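Local coordinates for exoglucanase A (Cellulomonas fimi, PDB 7CBD), which hydrolyses beta-1,4-glucosidic linkages of cellulose through its family 6 catalytic domain, with inversion at the anomeric carbon, releasing cellobiose from the non-reducing chain ends, at residues D326-H330 / R331-C335; V294-S297 / R298-W301. One frame throughout, in Å; residues are numbered along the deposited sequence.

Contact 1: residues D326-H330 / R331-C335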
loop_
_atom_site.group_PDB
_atom_site.type_symbol
_atom_site.label_atom_id
_atom_site.label_comp_id
_atom_site.label_asym_id
_atom_site.label_seq_id
_atom_site.Cartn_x
_atom_site.Cartn_y
_atom_site.Cartn_z
ATOM N N ASP A 326 -11.630 11.036 5.688
ATOM C CA ASP A 326 -11.246 9.803 6.366
ATOM C C ASP A 326 -12.224 9.583 7.509
ATOM O O ASP A 326 -12.242 10.364 8.466
ATOM C CB ASP A 326 -9.822 9.949 6.894
ATOM C CG ASP A 326 -9.249 8.642 7.423
ATOM O OD1 ASP A 326 -10.015 7.763 7.875
ATOM O OD2 ASP A 326 -8.010 8.504 7.401
ATOM N N ARG A 327 -13.048 8.538 7.409
ATOM C CA ARG A 327 -14.099 8.284 8.390
ATOM C C ARG A 327 -13.692 7.265 9.450
ATOM O O ARG A 327 -14.546 6.804 10.208
ATOM C CB ARG A 327 -15.401 7.844 7.701
ATOM C CG ARG A 327 -15.921 8.780 6.607
ATOM C CD ARG A 327 -16.021 10.230 7.059
ATOM N NE ARG A 327 -16.846 10.379 8.253
ATOM C CZ ARG A 327 -16.945 11.498 8.964
ATOM N NH1 ARG A 327 -17.704 11.522 10.049
ATOM N NH2 ARG A 327 -16.279 12.592 8.607
ATOM N N ARG A 328 -12.417 6.902 9.524
ATOM C CA ARG A 328 -11.989 5.929 10.515
ATOM C C ARG A 328 -12.166 6.463 11.933
ATOM O O ARG A 328 -12.262 7.669 12.177
ATOM C CB ARG A 328 -10.519 5.584 10.307
ATOM C CG ARG A 328 -10.276 4.670 9.130
ATOM C CD ARG A 328 -8.818 4.316 9.026
ATOM N NE ARG A 328 -8.046 5.443 8.531
ATOM C CZ ARG A 328 -6.759 5.379 8.211
ATOM N NH1 ARG A 328 -6.078 4.255 8.393
ATOM N NH2 ARG A 328 -6.146 6.451 7.727
ATOM N N VAL A 329 -12.209 5.528 12.881
ATOM C CA VAL A 329 -12.213 5.893 14.295
ATOM C C VAL A 329 -10.924 6.629 14.658
ATOM O O VAL A 329 -10.926 7.561 15.470
ATOM C CB VAL A 329 -12.429 4.637 15.163
ATOM C CG1 VAL A 329 -12.537 5.007 16.634
ATOM C CG2 VAL A 329 -13.678 3.871 14.720
ATOM N N HIS A 330 -9.808 6.236 14.046
ATOM C CA HIS A 330 -8.479 6.714 14.406
ATOM C C HIS A 330 -7.566 6.354 13.249
ATOM O O HIS A 330 -7.778 5.339 12.584
ATOM C CB HIS A 330 -8.021 6.025 15.697
ATOM C CG HIS A 330 -6.716 6.521 16.244
ATOM N ND1 HIS A 330 -5.493 6.138 15.731
ATOM C CD2 HIS A 330 -6.446 7.336 17.292
ATOM C CE1 HIS A 330 -4.528 6.716 16.423
ATOM N NE2 HIS A 330 -5.079 7.450 17.374
ATOM N N ARG A 331 -6.563 7.201 13.003
ATOM C CA ARG A 331 -5.715 7.034 11.830
ATOM C C ARG A 331 -4.779 5.836 11.927
ATOM O O ARG A 331 -4.127 5.502 10.929
ATOM C CB ARG A 331 -4.906 8.307 11.593
ATOM C CG ARG A 331 -5.753 9.559 11.470
ATOM C CD ARG A 331 -4.915 10.785 11.209
ATOM N NE ARG A 331 -4.601 10.901 9.788
ATOM C CZ ARG A 331 -3.565 11.562 9.277
ATOM N NH1 ARG A 331 -3.435 11.654 7.961
ATOM N NH2 ARG A 331 -2.668 12.138 10.070
ATOM N N GLY A 332 -4.674 5.208 13.096
ATOM C CA GLY A 332 -3.899 3.997 13.278
ATOM C C GLY A 332 -4.627 2.722 12.925
ATOM O O GLY A 332 -4.070 1.630 13.081
ATOM N N ALA A 333 -5.875 2.824 12.464
ATOM C CA ALA A 333 -6.694 1.647 12.181
ATOM C C ALA A 333 -6.321 1.126 10.799
ATOM O O ALA A 333 -6.799 1.620 9.769
ATOM C CB ALA A 333 -8.177 1.985 12.296
ATOM N N TRP A 334 -5.455 0.118 10.772
ATOM C CA TRP A 334 -4.908 -0.385 9.519
ATOM C C TRP A 334 -5.636 -1.607 8.990
ATOM O O TRP A 334 -5.479 -1.929 7.808
ATOM C CB TRP A 334 -3.411 -0.720 9.656
ATOM C CG TRP A 334 -3.129 -1.817 10.643
ATOM C CD1 TRP A 334 -2.770 -1.666 11.952
ATOM C CD2 TRP A 334 -3.196 -3.233 10.405
ATOM N NE1 TRP A 334 -2.607 -2.896 12.541
ATOM C CE2 TRP A 334 -2.860 -3.874 11.613
ATOM C CE3 TRP A 334 -3.487 -4.017 9.283
ATOM C CZ2 TRP A 334 -2.821 -5.263 11.737
ATOM C CZ3 TRP A 334 -3.459 -5.397 9.408
ATOM C CH2 TRP A 334 -3.120 -6.006 10.626
ATOM N N CYS A 335 -6.424 -2.300 9.813
ATOM C CA CYS A 335 -6.967 -3.595 9.419
ATOM C C CYS A 335 -8.440 -3.481 9.035
ATOM O O CYS A 335 -9.311 -3.324 9.903
ATOM C CB CYS A 335 -6.763 -4.664 10.487
ATOM S SG CYS A 335 -7.182 -6.268 9.782
HETATM O O HOH W 1 -6.260 10.458 7.657
#
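Arg328 lays one face of its guanidinium over the backbone of Arg331, whose CA lies 4.1 Å above the plane. At its edge the same group meets the carbonyl of Ala333. Arg328 NH1 donates to Ala333 O over 3.1 Å, with the oxygen almost in the guanidinium plane. Seen from the carbonyl, the donor stands well above the C=O plane. The bend of the arginine chain at chi3 (-74°) turns its end toward Asp326. There NE and NH2 hold the carboxylate side-on, one nitrogen to each oxygen. The shortest bond of this salt bridge is Arg328 NH2 to Asp326 OD2, 2.8 Å. OD1 also takes the backbone N-H of Arg328 and closes an Asx turn. The guanidinium is therefore fixed in rotation by the carboxylate on one edge and the carbonyl on another.

His330 to Ala333 form a type I beta turn, closed by Ala333 N to His330 O at 3.2 Å. The imidazole folds back on this turn. Its CG is anti to the backbone N (chi1 -175°), which brings ND1 within 2.9 Å of Gly332 N. ND1 accepts that N-H. A water receives the N-H of Arg331 NE and donates to Asp326 OD2 (2.6 Å), linking the two side chains. Further bonds run from Arg328 to Asn235 and Thr237, from His330 NE2 to Glu263, and from the far end of Arg331 to the backbone oxygen of Asp267.

The Arg328 side chain is about 9 Å from that of Asp371, the predicted nucleophile, and Cys335 is disulfide-bonded to Cys389. The turn lies in the loop between helix 316-323 and strand 347-348, where Val329 and His330 touch strand 401-402.

Contact 2: residues V294-S297 / R298-W301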
loop_
_atom_site.group_PDB
_atom_site.type_symbol
_atom_site.label_atom_id
_atom_site.label_comp_id
_atom_site.label_asym_id
_atom_site.label_seq_id
_atom_site.Cartn_x
_atom_site.Cartn_y
_atom_site.Cartn_z
ATOM N N VAL A 294 2.006 6.868 -4.371
ATOM C CA VAL A 294 0.958 6.652 -3.378
ATOM C C VAL A 294 0.121 5.463 -3.825
ATOM O O VAL A 294 -0.309 5.410 -4.983
ATOM C CB VAL A 294 0.063 7.890 -3.168
ATOM C CG1 VAL A 294 -0.997 7.590 -2.112
ATOM C CG2 VAL A 294 0.879 9.085 -2.746
ATOM N N ASP A 295 -0.100 4.515 -2.910
ATOM C CA ASP A 295 -1.057 3.434 -3.108
ATOM C C ASP A 295 -2.452 4.012 -2.917
ATOM O O ASP A 295 -2.854 4.310 -1.786
ATOM C CB ASP A 295 -0.800 2.331 -2.085
ATOM C CG ASP A 295 -1.704 1.122 -2.274
ATOM O OD1 ASP A 295 -2.570 1.146 -3.173
ATOM O OD2 ASP A 295 -1.540 0.131 -1.532
ATOM N N THR A 296 -3.181 4.185 -4.022
ATOM C CA THR A 296 -4.520 4.769 -4.019
ATOM C C THR A 296 -5.620 3.710 -4.073
ATOM O O THR A 296 -6.783 4.031 -4.351
ATOM C CB THR A 296 -4.661 5.756 -5.182
ATOM O OG1 THR A 296 -4.335 5.089 -6.406
ATOM C CG2 THR A 296 -3.727 6.942 -5.000
ATOM N N SER A 297 -5.279 2.456 -3.765
ATOM C CA SER A 297 -6.224 1.356 -3.916
ATOM C C SER A 297 -7.476 1.533 -3.067
ATOM O O SER A 297 -8.572 1.147 -3.493
ATOM C CB SER A 297 -5.539 0.039 -3.571
ATOM O OG SER A 297 -4.895 0.087 -2.306
ATOM N N ARG A 298 -7.333 2.063 -1.845
ATOM C CA ARG A 298 -8.445 2.032 -0.901
ATOM C C ARG A 298 -8.557 3.315 -0.087
ATOM O O ARG A 298 -9.086 3.293 1.031
ATOM C CB ARG A 298 -8.369 0.801 0.018
ATOM C CG ARG A 298 -8.354 -0.520 -0.744
ATOM C CD ARG A 298 -8.374 -1.728 0.174
ATOM N NE ARG A 298 -7.205 -1.723 1.052
ATOM C CZ ARG A 298 -6.950 -2.649 1.973
ATOM N NH1 ARG A 298 -7.793 -3.665 2.156
ATOM N NH2 ARG A 298 -5.859 -2.549 2.730
ATOM N N ASN A 299 -8.106 4.448 -0.635
ATOM C CA ASN A 299 -8.050 5.701 0.113
ATOM C C ASN A 299 -9.021 6.760 -0.408
ATOM O O ASN A 299 -8.850 7.944 -0.106
ATOM C CB ASN A 299 -6.620 6.252 0.202
ATOM C CG ASN A 299 -6.065 6.695 -1.140
ATOM O OD1 ASN A 299 -6.736 6.623 -2.165
ATOM N ND2 ASN A 299 -4.816 7.155 -1.135
ATOM N N GLY A 300 -10.044 6.357 -1.169
ATOM C CA GLY A 300 -10.943 7.334 -1.771
ATOM C C GLY A 300 -11.915 7.981 -0.796
ATOM O O GLY A 300 -12.238 9.165 -0.934
ATOM N N TRP A 301 -12.422 7.217 0.173
ATOM C CA TRP A 301 -13.392 7.735 1.149
ATOM C C TRP A 301 -14.558 8.467 0.476
ATOM O O TRP A 301 -14.878 9.616 0.797
ATOM C CB TRP A 301 -12.705 8.596 2.214
ATOM C CG TRP A 301 -11.841 7.774 3.099
ATOM C CD1 TRP A 301 -10.473 7.733 3.115
ATOM C CD2 TRP A 301 -12.283 6.828 4.079
ATOM N NE1 TRP A 301 -10.037 6.828 4.058
ATOM C CE2 TRP A 301 -11.129 6.254 4.658
ATOM C CE3 TRP A 301 -13.545 6.404 4.523
ATOM C CZ2 TRP A 301 -11.200 5.285 5.662
ATOM C CZ3 TRP A 301 -13.613 5.444 5.522
ATOM C CH2 TRP A 301 -12.448 4.893 6.077
HETATM O O HOH W 2 -5.043 3.240 -0.484
HETATM O O HOH W 3 -4.968 -0.021 0.559
#
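Asn299 folds its amide back over the chain that precedes it. Its OD1 lies 3.4 Å from Thr296 CA, and its ND2 is 4.0 Å from Val294 CG1. The Val294 and Asn299 side chains cross at about a right angle. The main polar partner of ND2 is Asp232. Two waters join the halves of the bend. One donates to Asp295 O and accepts from Arg298 N at 2.9 Å. The other donates to Ser297 OG and accepts from Arg298 NE, lying in the guanidinium plane.

The bend begins with an Asx turn at the C-terminal end of parallel strand 291-295, where active-site loops lie in the family 6 barrel. Asp295 OD1 accepts Ser297 N at 3.1 Å and Ser297 OG at 2.7 Å. Both donors come from the same face of the carboxylate, above its plane. Ser297 OG sits between its backbone N and carbonyl carbon (chi1 52°), which brings it to OD1 from that face. Asp295 OD2 is in turn fixed by the backbone N-H groups of Ala234 and Lys365. Arg298 NH2 forms a salt bridge with Asp371, the predicted nucleophile, and Gln419 and Leu423 of helix 417-425 pack against the arginine.

How the contacts relate
Along the chain contact 2 comes first. It turns the backbone as strand 291-295 gives way to the loop that leads to helix 316-323. Contact 1 follows that helix and closes a turn in the loop before strand 347-348. The two are in series and neither nests in the other. Their centres are 13 Å apart, yet they meet through Trp301 at the end of contact 2. Its indole packs against Asp326, Arg327 and Arg328, with CZ2 3.6 Å from Arg328 CG. Trp301 NE1 bonds to Thr236 O, beside the Asn235 and Thr237 partners of Arg328. The two loops thus share the 235-237 region.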